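Local coordinates for protein type III Pentaketide Synthase (PDB 3EUO) that probably builds pentaketides by acyl transfer, as a fungal type III polyketide synthase of the chalcone/stilbene synthase family, at residues T46-R51 with I198-D203; S52-P57 with S177-R182; G159-G164 with N212-A217. One frame throughout, in Å; residues are numbered along the deposited sequence.

Overall arrangement
All three contacts fall within the N-terminal family region of a chalcone synthase-like, thiolase-type enzyme. Contacts 1 and 2 are neighbours, with centres about 11 Å apart, and contact 2 is nested along the chain inside the loop closed by contact 1. Asp-203 joins them: its OD2 lies 2.5 Å from Thr-178 OG1, a probable hydrogen bond. Contact 3 sits across the chain's centre, its own centre about 40 Å from that of contact 1 and about 41 Å from that of contact 2. It lies at the far end of helix 145-162, which starts just after Cys-143, probably the family's nucleophile, here 3-sulfinoalanine. The Phe-201 side chain of contact 1 approaches the glycines around Cys-143 without contact.

Contact 1. Residues T46-R51 with I198-D203; sequences TGIDQR and IALFSD
Arg-51 forms the close-packed half of this contact. Its CG stands anti to the carbonyl carbon, and the chain then bends at chi3 (-58°). This bend turns the guanidinium toward the backbone of 198-203. Arg-51 NH1 donates to Phe-201 O at 3.0 Å, nearly along the C=O axis and close to the guanidinium plane. The bond is moderately bent, with 147° at the hydrogen. Ile-198 O lies over one face of the Arg-51 guanidinium, 3.7 Å above its plane. The two backbone carbonyls would probably stabilise the positive charge. Nearer the backbone, Arg-51 CB packs on Ser-202 CB at 3.9 Å, while Ser-202 OG turns to Ser-330.

A small apolar patch lies beyond. Thr-46 CG2 and Ile-48 CD1 both meet Leu-200 CD2, at 3.8 and 3.9 Å, and Thr-46 CG2 also rests on Ala-199 CB. Ile-48 CD1 reaches Ala-199 O as well.

In contrast to the direct grip of Arg-51, the looser part is bridged by water. Thr-46 OG1 accepts from Ile-48 N at 3.1 Å, which makes an ST turn. Thr-46 OG1 also bonds a water, which lies 2.6 Å from Ala-199 O. A second water donates to Ile-198 O and accepts a weak bond from Arg-51 NE. Gly-47 and Asp-49, beyond the contact, are exposed.

Leu-200 and Ser-202 bond through their backbones to Asn-329, probably the asparagine of the family's Cys-His-Asn triad. The loop 46-51 runs from helix 34-42 into strand 51-53, beside strand 15-17. Helix 318-327 packs on Ile-48 and Leu-200 through Tyr-324, and helix 181-191 covers Ile-198.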
ATOM      1  N   THR A  46      12.734  29.484  -1.037  1.00 15.72           N
ATOM      2  CA  THR A  46      12.956  28.061  -0.733  1.00 14.75           C
ATOM      3  C   THR A  46      14.406  27.604  -0.855  1.00 14.82           C
ATOM      4  O   THR A  46      14.811  26.648  -0.184  1.00 14.81           O
ATOM      5  CB  THR A  46      12.160  27.140  -1.666  1.00 14.90           C
ATOM      6  OG1 THR A  46      12.572  27.381  -3.018  1.00 14.51           O
ATOM      7  CG2 THR A  46      10.652  27.353  -1.515  1.00 13.24           C
ATOM      8  N   GLY A  47      15.167  28.256  -1.730  1.00 14.59           N
ATOM      9  CA  GLY A  47      16.522  27.806  -2.063  1.00 14.93           C
ATOM     10  C   GLY A  47      16.552  26.739  -3.154  1.00 15.19           C
ATOM     11  O   GLY A  47      17.616  26.166  -3.448  1.00 15.74           O
ATOM     12  N   ILE A  48      15.392  26.465  -3.754  1.00 14.42           N
ATOM     13  CA  ILE A  48      15.305  25.514  -4.866  1.00 14.15           C
ATOM     14  C   ILE A  48      15.527  26.257  -6.165  1.00 14.74           C
ATOM     15  O   ILE A  48      14.752  27.145  -6.529  1.00 15.20           O
ATOM     16  CB  ILE A  48      13.941  24.780  -4.926  1.00 13.92           C
ATOM     17  CG1 ILE A  48      13.663  24.036  -3.614  1.00 13.89           C
ATOM     18  CG2 ILE A  48      13.914  23.808  -6.112  1.00 13.73           C
ATOM     19  CD1 ILE A  48      12.240  23.454  -3.495  1.00 13.61           C
ATOM     20  N   ASP A  49      16.593  25.890  -6.861  1.00 15.17           N
ATOM     21  CA  ASP A  49      16.919  26.488  -8.141  1.00 16.16           C
ATOM     22  C   ASP A  49      15.993  25.982  -9.258  1.00 15.95           C
ATOM     23  O   ASP A  49      15.500  26.764 -10.078  1.00 16.13           O
ATOM     24  CB  ASP A  49      18.386  26.187  -8.482  1.00 16.29           C
ATOM     25  CG  ASP A  49      18.898  27.001  -9.651  1.00 18.34           C
ATOM     26  OD1 ASP A  49      18.673  28.235  -9.668  1.00 21.58           O
ATOM     27  OD2 ASP A  49      19.542  26.404 -10.543  1.00 19.65           O
ATOM     28  N   GLN A  50      15.779  24.670  -9.292  1.00 16.23           N
ATOM     29  CA  GLN A  50      14.981  24.023 -10.331  1.00 16.44           C
ATOM     30  C   GLN A  50      14.254  22.812  -9.779  1.00 15.84           C
ATOM     31  O   GLN A  50      14.790  22.105  -8.931  1.00 15.10           O
ATOM     32  CB  GLN A  50      15.867  23.571 -11.489  1.00 17.32           C
ATOM     33  CG  GLN A  50      16.388  24.706 -12.355  1.00 20.58           C
ATOM     34  CD  GLN A  50      16.913  24.221 -13.679  1.00 25.65           C
ATOM     35  OE1 GLN A  50      17.751  23.313 -13.740  1.00 27.72           O
ATOM     36  NE2 GLN A  50      16.428  24.824 -14.759  1.00 27.39           N
ATOM     37  N   ARG A  51      13.036  22.590 -10.268  1.00 15.34           N
ATOM     38  CA  ARG A  51      12.263  21.398  -9.921  1.00 14.85           C
ATOM     39  C   ARG A  51      12.098  20.517 -11.155  1.00 14.67           C
ATOM     40  O   ARG A  51      11.792  20.999 -12.243  1.00 14.75           O
ATOM     41  CB  ARG A  51      10.885  21.761  -9.367  1.00 14.75           C
ATOM     42  CG  ARG A  51      10.877  22.485  -8.026  1.00 14.48           C
ATOM     43  CD  ARG A  51       9.447  22.885  -7.619  1.00 15.23           C
ATOM     44  NE  ARG A  51       8.809  23.733  -8.627  1.00 14.86           N
ATOM     45  CZ  ARG A  51       7.850  23.340  -9.465  1.00 16.50           C
ATOM     46  NH1 ARG A  51       7.376  22.092  -9.430  1.00 16.17           N
ATOM     47  NH2 ARG A  51       7.360  24.200 -10.353  1.00 15.55           N
ATOM     48  N   ILE A 198       3.320  23.883  -4.149  1.00 14.70           N
ATOM     49  CA  ILE A 198       3.753  24.138  -5.530  1.00 14.43           C
ATOM     50  C   ILE A 198       5.133  24.794  -5.643  1.00 14.46           C
ATOM     51  O   ILE A 198       5.722  24.806  -6.722  1.00 15.18           O
ATOM     52  CB  ILE A 198       2.705  24.935  -6.362  1.00 14.81           C
ATOM     53  CG1 ILE A 198       2.378  26.284  -5.707  1.00 14.38           C
ATOM     54  CG2 ILE A 198       1.478  24.075  -6.580  1.00 13.89           C
ATOM     55  CD1 ILE A 198       1.619  27.263  -6.630  1.00 14.94           C
ATOM     56  N   ALA A 199       5.640  25.321  -4.531  1.00 14.33           N
ATOM     57  CA  ALA A 199       7.006  25.859  -4.465  1.00 13.69           C
ATOM     58  C   ALA A 199       8.052  24.760  -4.242  1.00 13.86           C
ATOM     59  O   ALA A 199       9.256  24.971  -4.449  1.00 13.55           O
ATOM     60  CB  ALA A 199       7.102  26.889  -3.345  1.00 14.15           C
ATOM     61  N   LEU A 200       7.592  23.590  -3.806  1.00 13.59           N
ATOM     62  CA  LEU A 200       8.502  22.573  -3.292  1.00 13.49           C
ATOM     63  C   LEU A 200       8.569  21.307  -4.129  1.00 13.21           C
ATOM     64  O   LEU A 200       9.657  20.794  -4.399  1.00 13.54           O
ATOM     65  CB  LEU A 200       8.122  22.199  -1.861  1.00 13.75           C
ATOM     66  CG  LEU A 200       8.159  23.260  -0.762  1.00 14.33           C
ATOM     67  CD1 LEU A 200       7.685  22.605   0.522  1.00 15.39           C
ATOM     68  CD2 LEU A 200       9.577  23.801  -0.611  1.00 16.06           C
ATOM     69  N   PHE A 201       7.412  20.792  -4.524  1.00 13.06           N
ATOM     70  CA  PHE A 201       7.355  19.410  -5.008  1.00 12.84           C
ATOM     71  C   PHE A 201       7.688  19.199  -6.479  1.00 12.53           C
ATOM     72  O   PHE A 201       7.342  20.009  -7.340  1.00 12.00           O
ATOM     73  CB  PHE A 201       6.016  18.763  -4.640  1.00 12.61           C
ATOM     74  CG  PHE A 201       5.904  18.425  -3.187  1.00 13.39           C
ATOM     75  CD1 PHE A 201       6.526  17.286  -2.678  1.00 14.44           C
ATOM     76  CD2 PHE A 201       5.192  19.253  -2.319  1.00 14.46           C
ATOM     77  CE1 PHE A 201       6.429  16.964  -1.319  1.00 15.65           C
ATOM     78  CE2 PHE A 201       5.090  18.944  -0.955  1.00 16.03           C
ATOM     79  CZ  PHE A 201       5.709  17.800  -0.458  1.00 14.41           C
ATOM     80  N   SER A 202       8.366  18.083  -6.733  1.00 12.41           N
ATOM     81  CA  SER A 202       8.848  17.715  -8.056  1.00 12.66           C
ATOM     82  C   SER A 202       8.604  16.227  -8.352  1.00 13.11           C
ATOM     83  O   SER A 202       8.090  15.483  -7.498  1.00 13.48           O
ATOM     84  CB  SER A 202      10.345  18.043  -8.161  1.00 12.40           C
ATOM     85  OG  SER A 202      11.093  17.326  -7.183  1.00 13.46           O
ATOM     86  N   ASP A 203       9.003  15.803  -9.552  1.00 12.92           N
ATOM     87  CA  ASP A 203       8.729  14.465 -10.078  1.00 13.38           C
ATOM     88  C   ASP A 203      10.029  13.676 -10.208  1.00 13.57           C
ATOM     89  O   ASP A 203      11.056  14.228 -10.614  1.00 13.71           O
ATOM     90  CB  ASP A 203       8.059  14.542 -11.460  1.00 13.39           C
ATOM     91  CG  ASP A 203       6.829  15.438 -11.476  1.00 14.02           C
ATOM     92  OD1 ASP A 203       6.232  15.667 -10.403  1.00 14.02           O
ATOM     93  OD2 ASP A 203       6.462  15.915 -12.571  1.00 13.06           O
TER
HETATM   94  O   HOH W   1      10.865  26.980  -5.053  1.00 12.97           O
HETATM   95  O   HOH W   2       7.892  26.482  -7.987  1.00 19.07           O

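Contact 2. Residues S52-P57 with S177-R182; sequences SSIGNP and STTMVR
Ser-53 extends OG anti to its backbone N (chi1 -179°). Thr-178 holds OG1 in the crowded position between its backbone N and carbonyl carbon (chi1 62°). The two hydroxyls therefore meet tip to tip, with Ser-53 OG 2.8 Å from Thr-178 OG1. The same rotation places the Thr-178 methyl beside its own backbone N, where Thr-178 CG2 packs against Ser-52 O at 3.7 Å. Ser-53 OG also donates to Gly-55 O at 2.9 Å, in the carbonyl plane and on a lone pair. That bond fixes the hydroxyl and ties the turn after the strand to it.

Ile-54 likewise carries CG1 in the crowded position, and its chi2 of 94° is away from a staggered value. Ile-54 CD1 is thereby turned onto Thr-179 CG2 at 3.7 Å, and the two side chains lie roughly perpendicular. Ile-54 CG1 lies close to the same methyl, Thr-179 CG2, at 3.9 Å.

The contact joins a strand end to a helix start. Strand 51-53 pairs antiparallel with strand 15-17 in a small sheet apart from the central one. Residues 178-180 form a 3-10 turn, and Val-181 N, at the start of the helix, bonds Thr-178 O at 3.2 Å. Met-180 is the N-cap residue of helix 181-191.

Asp-203 is an acceptor for both segments. Its OD2 takes Ile-54 N and is the strongest partner of the Thr-178 hydroxyl, and its OD1 takes Ser-177 N. These bonds would be likely to keep the carboxylate ionised. Helix 70-96 closes over Ile-54 with Val-76 and over Thr-179 with Leu-73.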
ATOM      1  N   SER A  52      12.307  19.221 -10.979  1.00 14.86           N
ATOM      2  CA  SER A  52      12.160  18.259 -12.061  1.00 15.13           C
ATOM      3  C   SER A  52      10.680  18.005 -12.327  1.00 15.07           C
ATOM      4  O   SER A  52       9.903  17.869 -11.386  1.00 15.31           O
ATOM      5  CB  SER A  52      12.865  16.960 -11.690  1.00 15.60           C
ATOM      6  OG  SER A  52      14.280  17.145 -11.722  1.00 17.86           O
ATOM      7  N   SER A  53      10.304  17.948 -13.603  1.00 14.85           N
ATOM      8  CA  SER A  53       8.899  17.777 -13.993  1.00 14.51           C
ATOM      9  C   SER A  53       8.719  16.963 -15.267  1.00 14.47           C
ATOM     10  O   SER A  53       9.541  17.029 -16.191  1.00 13.94           O
ATOM     11  CB  SER A  53       8.227  19.140 -14.159  1.00 14.57           C
ATOM     12  OG  SER A  53       6.865  19.015 -14.522  1.00 15.32           O
ATOM     13  N   ILE A  54       7.626  16.206 -15.310  1.00 14.64           N
ATOM     14  CA  ILE A  54       7.225  15.478 -16.516  1.00 14.69           C
ATOM     15  C   ILE A  54       6.876  16.415 -17.676  1.00 15.05           C
ATOM     16  O   ILE A  54       6.834  15.988 -18.831  1.00 14.77           O
ATOM     17  CB  ILE A  54       6.035  14.520 -16.260  1.00 15.01           C
ATOM     18  CG1 ILE A  54       4.804  15.282 -15.747  1.00 15.13           C
ATOM     19  CG2 ILE A  54       6.438  13.397 -15.320  1.00 13.55           C
ATOM     20  CD1 ILE A  54       3.825  15.698 -16.843  1.00 17.55           C
ATOM     21  N   GLY A  55       6.618  17.682 -17.366  1.00 15.83           N
ATOM     22  CA  GLY A  55       6.244  18.649 -18.401  1.00 16.76           C
ATOM     23  C   GLY A  55       6.727  20.065 -18.149  1.00 17.46           C
ATOM     24  O   GLY A  55       7.290  20.380 -17.098  1.00 17.37           O
ATOM     25  N   ASN A  56       6.514  20.925 -19.138  1.00 18.31           N
ATOM     26  CA  ASN A  56       6.738  22.346 -18.961  1.00 18.68           C
ATOM     27  C   ASN A  56       5.385  23.047 -18.787  1.00 18.74           C
ATOM     28  O   ASN A  56       4.342  22.407 -18.929  1.00 18.63           O
ATOM     29  CB  ASN A  56       7.566  22.918 -20.125  1.00 19.28           C
ATOM     30  CG  ASN A  56       6.856  22.830 -21.460  1.00 19.77           C
ATOM     31  OD1 ASN A  56       5.625  22.842 -21.535  1.00 20.00           O
ATOM     32  ND2 ASN A  56       7.638  22.752 -22.534  1.00 21.28           N
ATOM     33  N   PRO A  57       5.386  24.354 -18.463  1.00 18.91           N
ATOM     34  CA  PRO A  57       4.109  25.052 -18.259  1.00 19.35           C
ATOM     35  C   PRO A  57       3.105  25.031 -19.432  1.00 19.50           C
ATOM     36  O   PRO A  57       1.978  25.485 -19.264  1.00 19.89           O
ATOM     37  CB  PRO A  57       4.548  26.485 -17.939  1.00 19.42           C
ATOM     38  CG  PRO A  57       5.921  26.330 -17.365  1.00 19.30           C
ATOM     39  CD  PRO A  57       6.530  25.251 -18.215  1.00 18.95           C
ATOM     40  N   SER A 177       4.168  14.833  -8.863  1.00 12.09           N
ATOM     41  CA  SER A 177       3.451  15.831  -8.081  1.00 12.73           C
ATOM     42  C   SER A 177       3.151  17.107  -8.868  1.00 12.75           C
ATOM     43  O   SER A 177       2.204  17.827  -8.544  1.00 12.94           O
ATOM     44  CB  SER A 177       4.273  16.201  -6.850  1.00 13.30           C
ATOM     45  OG  SER A 177       5.501  16.784  -7.245  1.00 13.88           O
ATOM     46  N   THR A 178       3.962  17.399  -9.883  1.00 12.89           N
ATOM     47  CA  THR A 178       3.880  18.709 -10.559  1.00 13.50           C
ATOM     48  C   THR A 178       2.584  18.915 -11.324  1.00 13.81           C
ATOM     49  O   THR A 178       2.168  20.057 -11.549  1.00 14.21           O
ATOM     50  CB  THR A 178       5.067  18.980 -11.514  1.00 13.62           C
ATOM     51  OG1 THR A 178       5.076  17.999 -12.556  1.00 13.97           O
ATOM     52  CG2 THR A 178       6.390  18.975 -10.758  1.00 13.58           C
ATOM     53  N   THR A 179       1.943  17.812 -11.702  1.00 13.78           N
ATOM     54  CA  THR A 179       0.688  17.850 -12.448  1.00 13.62           C
ATOM     55  C   THR A 179      -0.477  18.339 -11.586  1.00 13.29           C
ATOM     56  O   THR A 179      -1.563  18.612 -12.099  1.00 13.62           O
ATOM     57  CB  THR A 179       0.352  16.469 -13.038  1.00 13.59           C
ATOM     58  OG1 THR A 179       0.438  15.470 -12.005  1.00 13.64           O
ATOM     59  CG2 THR A 179       1.333  16.116 -14.163  1.00 13.81           C
ATOM     60  N   MET A 180      -0.249  18.440 -10.279  1.00 12.75           N
ATOM     61  CA  MET A 180      -1.276  18.892  -9.346  1.00 11.90           C
ATOM     62  C   MET A 180      -1.192  20.396  -9.089  1.00 12.44           C
ATOM     63  O   MET A 180      -1.904  20.931  -8.233  1.00 12.51           O
ATOM     64  CB  MET A 180      -1.237  18.061  -8.045  1.00 12.05           C
ATOM     65  CG  MET A 180      -1.834  16.636  -8.227  1.00 12.09           C
ATOM     66  SD  MET A 180      -1.668  15.542  -6.792  1.00  8.97           S
ATOM     67  CE  MET A 180      -1.155  14.046  -7.619  1.00 12.04           C
ATOM     68  N   VAL A 181      -0.365  21.078  -9.885  1.00 12.32           N
ATOM     69  CA  VAL A 181      -0.185  22.523  -9.776  1.00 12.65           C
ATOM     70  C   VAL A 181      -1.519  23.282  -9.886  1.00 12.55           C
ATOM     71  O   VAL A 181      -1.781  24.175  -9.077  1.00 12.56           O
ATOM     72  CB  VAL A 181       0.897  23.064 -10.768  1.00 12.67           C
ATOM     73  CG1 VAL A 181       0.506  22.805 -12.216  1.00 12.93           C
ATOM     74  CG2 VAL A 181       1.182  24.565 -10.536  1.00 13.32           C
ATOM     75  N   ARG A 182      -2.372  22.904 -10.845  1.00 12.67           N
ATOM     76  CA  ARG A 182      -3.645  23.615 -11.054  1.00 13.03           C
ATOM     77  C   ARG A 182      -4.601  23.453  -9.872  1.00 12.95           C
ATOM     78  O   ARG A 182      -5.320  24.399  -9.515  1.00 12.60           O
ATOM     79  CB  ARG A 182      -4.321  23.187 -12.370  1.00 13.31           C
ATOM     80  CG  ARG A 182      -3.642  23.723 -13.642  1.00 13.99           C
ATOM     81  CD  ARG A 182      -3.934  25.218 -13.855  1.00 14.47           C
ATOM     82  NE  ARG A 182      -5.374  25.488 -13.920  1.00 16.49           N
ATOM     83  CZ  ARG A 182      -6.124  25.340 -15.015  1.00 17.44           C
ATOM     84  NH1 ARG A 182      -5.580  24.925 -16.154  1.00 17.85           N
ATOM     85  NH2 ARG A 182      -7.428  25.593 -14.966  1.00 17.68           N
TER

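Contact 3. Residues G159-G164 with N212-A217; sequences GHTARG and NGIGEA
A Schellman motif ends helix 145-162 here. Gly-164, at positive phi, is its C-prime residue. Gly-164 N bonds Thr-161 O at 2.9 Å, and Lys-165 N bonds His-160 O. Facing it is an Asx turn, in which Asn-212 OD1 accepts from Ile-214 N at 3.2 Å. This N-H comes from above the carbonyl plane, 59° out of it. OD1 also accepts from Ala-167 N, and ND2 donates to Lys-165 O.

Across the contact, Asn-212 ND2 lies 3.1 Å from Thr-161 OG1, and the two side chains run alongside each other in opposite senses. A water bonded to Thr-161 OG1 at 2.8 Å donates to Asn-212 O. Ile-214 CD1 reaches across and touches Thr-161 CA at 3.6 Å. Ile-214 CG2 packs on Gly-164 O at 3.8 Å. An alanine in place of Asn-212 lacks OD1 and ND2, and losing the Asx turn and the bonds to Lys-165 and Ala-167 would probably loosen the loop against the helix end.

Segment 212-217 follows strand 204-211 and includes a type II beta turn, Gly-213 to Glu-216. Strand 168-175 starts alongside, and Ala-162 packs on Leu-158 of the second subunit.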
ATOM      1  N   GLY A 159      12.764 -12.570   6.097  1.00 13.76           N
ATOM      2  CA  GLY A 159      11.784 -13.659   6.023  1.00 14.55           C
ATOM      3  C   GLY A 159      12.294 -14.794   5.149  1.00 15.19           C
ATOM      4  O   GLY A 159      12.145 -15.974   5.483  1.00 15.89           O
ATOM      5  N   HIS A 160      12.921 -14.436   4.033  1.00 15.60           N
ATOM      6  CA  HIS A 160      13.532 -15.432   3.159  1.00 15.80           C
ATOM      7  C   HIS A 160      14.783 -16.028   3.785  1.00 16.27           C
ATOM      8  O   HIS A 160      15.022 -17.232   3.664  1.00 16.96           O
ATOM      9  CB  HIS A 160      13.791 -14.855   1.774  1.00 15.53           C
ATOM     10  CG  HIS A 160      12.648 -15.066   0.832  1.00 15.81           C
ATOM     11  ND1 HIS A 160      12.818 -15.355  -0.503  1.00 17.71           N
ATOM     12  CD2 HIS A 160      11.311 -15.071   1.052  1.00 15.11           C
ATOM     13  CE1 HIS A 160      11.633 -15.511  -1.071  1.00 15.23           C
ATOM     14  NE2 HIS A 160      10.704 -15.342  -0.148  1.00 17.36           N
ATOM     15  N   THR A 161      15.558 -15.191   4.475  1.00 16.33           N
ATOM     16  CA  THR A 161      16.712 -15.667   5.247  1.00 16.15           C
ATOM     17  C   THR A 161      16.306 -16.756   6.239  1.00 16.38           C
ATOM     18  O   THR A 161      16.974 -17.791   6.337  1.00 16.42           O
ATOM     19  CB  THR A 161      17.418 -14.518   5.977  1.00 15.99           C
ATOM     20  OG1 THR A 161      17.852 -13.555   5.012  1.00 15.15           O
ATOM     21  CG2 THR A 161      18.633 -15.022   6.740  1.00 15.52           C
ATOM     22  N   ALA A 162      15.199 -16.541   6.953  1.00 16.85           N
ATOM     23  CA  ALA A 162      14.676 -17.544   7.890  1.00 17.49           C
ATOM     24  C   ALA A 162      14.474 -18.907   7.232  1.00 18.26           C
ATOM     25  O   ALA A 162      14.604 -19.945   7.889  1.00 18.44           O
ATOM     26  CB  ALA A 162      13.370 -17.064   8.524  1.00 17.29           C
ATOM     27  N   ARG A 163      14.172 -18.887   5.934  1.00 18.61           N
ATOM     28  CA  ARG A 163      13.875 -20.096   5.159  1.00 19.34           C
ATOM     29  C   ARG A 163      15.052 -20.543   4.294  1.00 19.54           C
ATOM     30  O   ARG A 163      14.907 -21.432   3.441  1.00 20.13           O
ATOM     31  CB  ARG A 163      12.630 -19.873   4.287  1.00 19.09           C
ATOM     32  CG  ARG A 163      11.388 -19.500   5.085  1.00 20.83           C
ATOM     33  CD  ARG A 163      10.094 -19.850   4.359  1.00 24.45           C
ATOM     34  NE  ARG A 163       9.710 -18.832   3.391  1.00 28.60           N
ATOM     35  CZ  ARG A 163       9.376 -19.080   2.128  1.00 29.54           C
ATOM     36  NH1 ARG A 163       9.363 -20.328   1.667  1.00 31.29           N
ATOM     37  NH2 ARG A 163       9.044 -18.076   1.326  1.00 29.79           N
ATOM     38  N   GLY A 164      16.210 -19.925   4.511  1.00 19.52           N
ATOM     39  CA  GLY A 164      17.408 -20.200   3.719  1.00 19.67           C
ATOM     40  C   GLY A 164      17.275 -19.939   2.225  1.00 19.92           C
ATOM     41  O   GLY A 164      17.943 -20.594   1.421  1.00 20.02           O
ATOM     42  N   ASN A 212      19.515 -10.163   0.435  1.00 15.81           N
ATOM     43  CA  ASN A 212      19.814 -10.810   1.717  1.00 16.22           C
ATOM     44  C   ASN A 212      21.100 -11.649   1.690  1.00 16.57           C
ATOM     45  O   ASN A 212      21.380 -12.394   2.631  1.00 16.28           O
ATOM     46  CB  ASN A 212      18.631 -11.658   2.206  1.00 15.82           C
ATOM     47  CG  ASN A 212      18.473 -12.954   1.428  1.00 16.21           C
ATOM     48  OD1 ASN A 212      19.107 -13.152   0.387  1.00 15.29           O
ATOM     49  ND2 ASN A 212      17.617 -13.850   1.934  1.00 16.19           N
ATOM     50  N   GLY A 213      21.851 -11.549   0.597  1.00 17.14           N
ATOM     51  CA  GLY A 213      23.174 -12.184   0.513  1.00 18.63           C
ATOM     52  C   GLY A 213      23.189 -13.698   0.317  1.00 19.81           C
ATOM     53  O   GLY A 213      24.243 -14.278   0.011  1.00 19.34           O
ATOM     54  N   ILE A 214      22.040 -14.347   0.503  1.00 20.56           N
ATOM     55  CA  ILE A 214      21.957 -15.796   0.297  1.00 22.03           C
ATOM     56  C   ILE A 214      21.996 -16.070  -1.202  1.00 22.69           C
ATOM     57  O   ILE A 214      21.272 -15.443  -1.979  1.00 22.50           O
ATOM     58  CB  ILE A 214      20.702 -16.421   0.956  1.00 21.88           C
ATOM     59  CG1 ILE A 214      20.741 -16.218   2.472  1.00 22.62           C
ATOM     60  CG2 ILE A 214      20.589 -17.923   0.628  1.00 21.64           C
ATOM     61  CD1 ILE A 214      19.499 -16.692   3.183  1.00 23.63           C
ATOM     62  N   GLY A 215      22.871 -16.987  -1.605  1.00 23.71           N
ATOM     63  CA  GLY A 215      23.036 -17.314  -3.011  1.00 25.24           C
ATOM     64  C   GLY A 215      23.977 -16.379  -3.746  1.00 26.66           C
ATOM     65  O   GLY A 215      24.129 -16.486  -4.961  1.00 26.60           O
ATOM     66  N   GLU A 216      24.599 -15.455  -3.015  1.00 28.32           N
ATOM     67  CA  GLU A 216      25.616 -14.566  -3.584  1.00 30.15           C
ATOM     68  C   GLU A 216      26.969 -15.198  -3.319  1.00 31.11           C
ATOM     69  O   GLU A 216      27.215 -15.710  -2.227  1.00 31.53           O
ATOM     70  CB  GLU A 216      25.577 -13.169  -2.946  1.00 30.22           C
ATOM     71  CG  GLU A 216      24.218 -12.461  -2.958  1.00 31.69           C
ATOM     72  CD  GLU A 216      24.101 -11.338  -3.988  1.00 33.42           C
ATOM     73  OE1 GLU A 216      24.507 -11.537  -5.159  1.00 33.45           O
ATOM     74  OE2 GLU A 216      23.581 -10.255  -3.617  1.00 32.76           O
ATOM     75  N   ALA A 217      27.838 -15.165  -4.324  1.00 32.56           N
ATOM     76  CA  ALA A 217      29.199 -15.679  -4.202  1.00 33.73           C
ATOM     77  C   ALA A 217      30.003 -14.877  -3.171  1.00 34.64           C
ATOM     78  O   ALA A 217      29.757 -13.678  -2.991  1.00 34.73           O
ATOM     79  CB  ALA A 217      29.890 -15.649  -5.557  1.00 33.82           C
TER
HETATM   80  O   HOH W   3      20.345 -12.285   5.214  1.00 20.23           O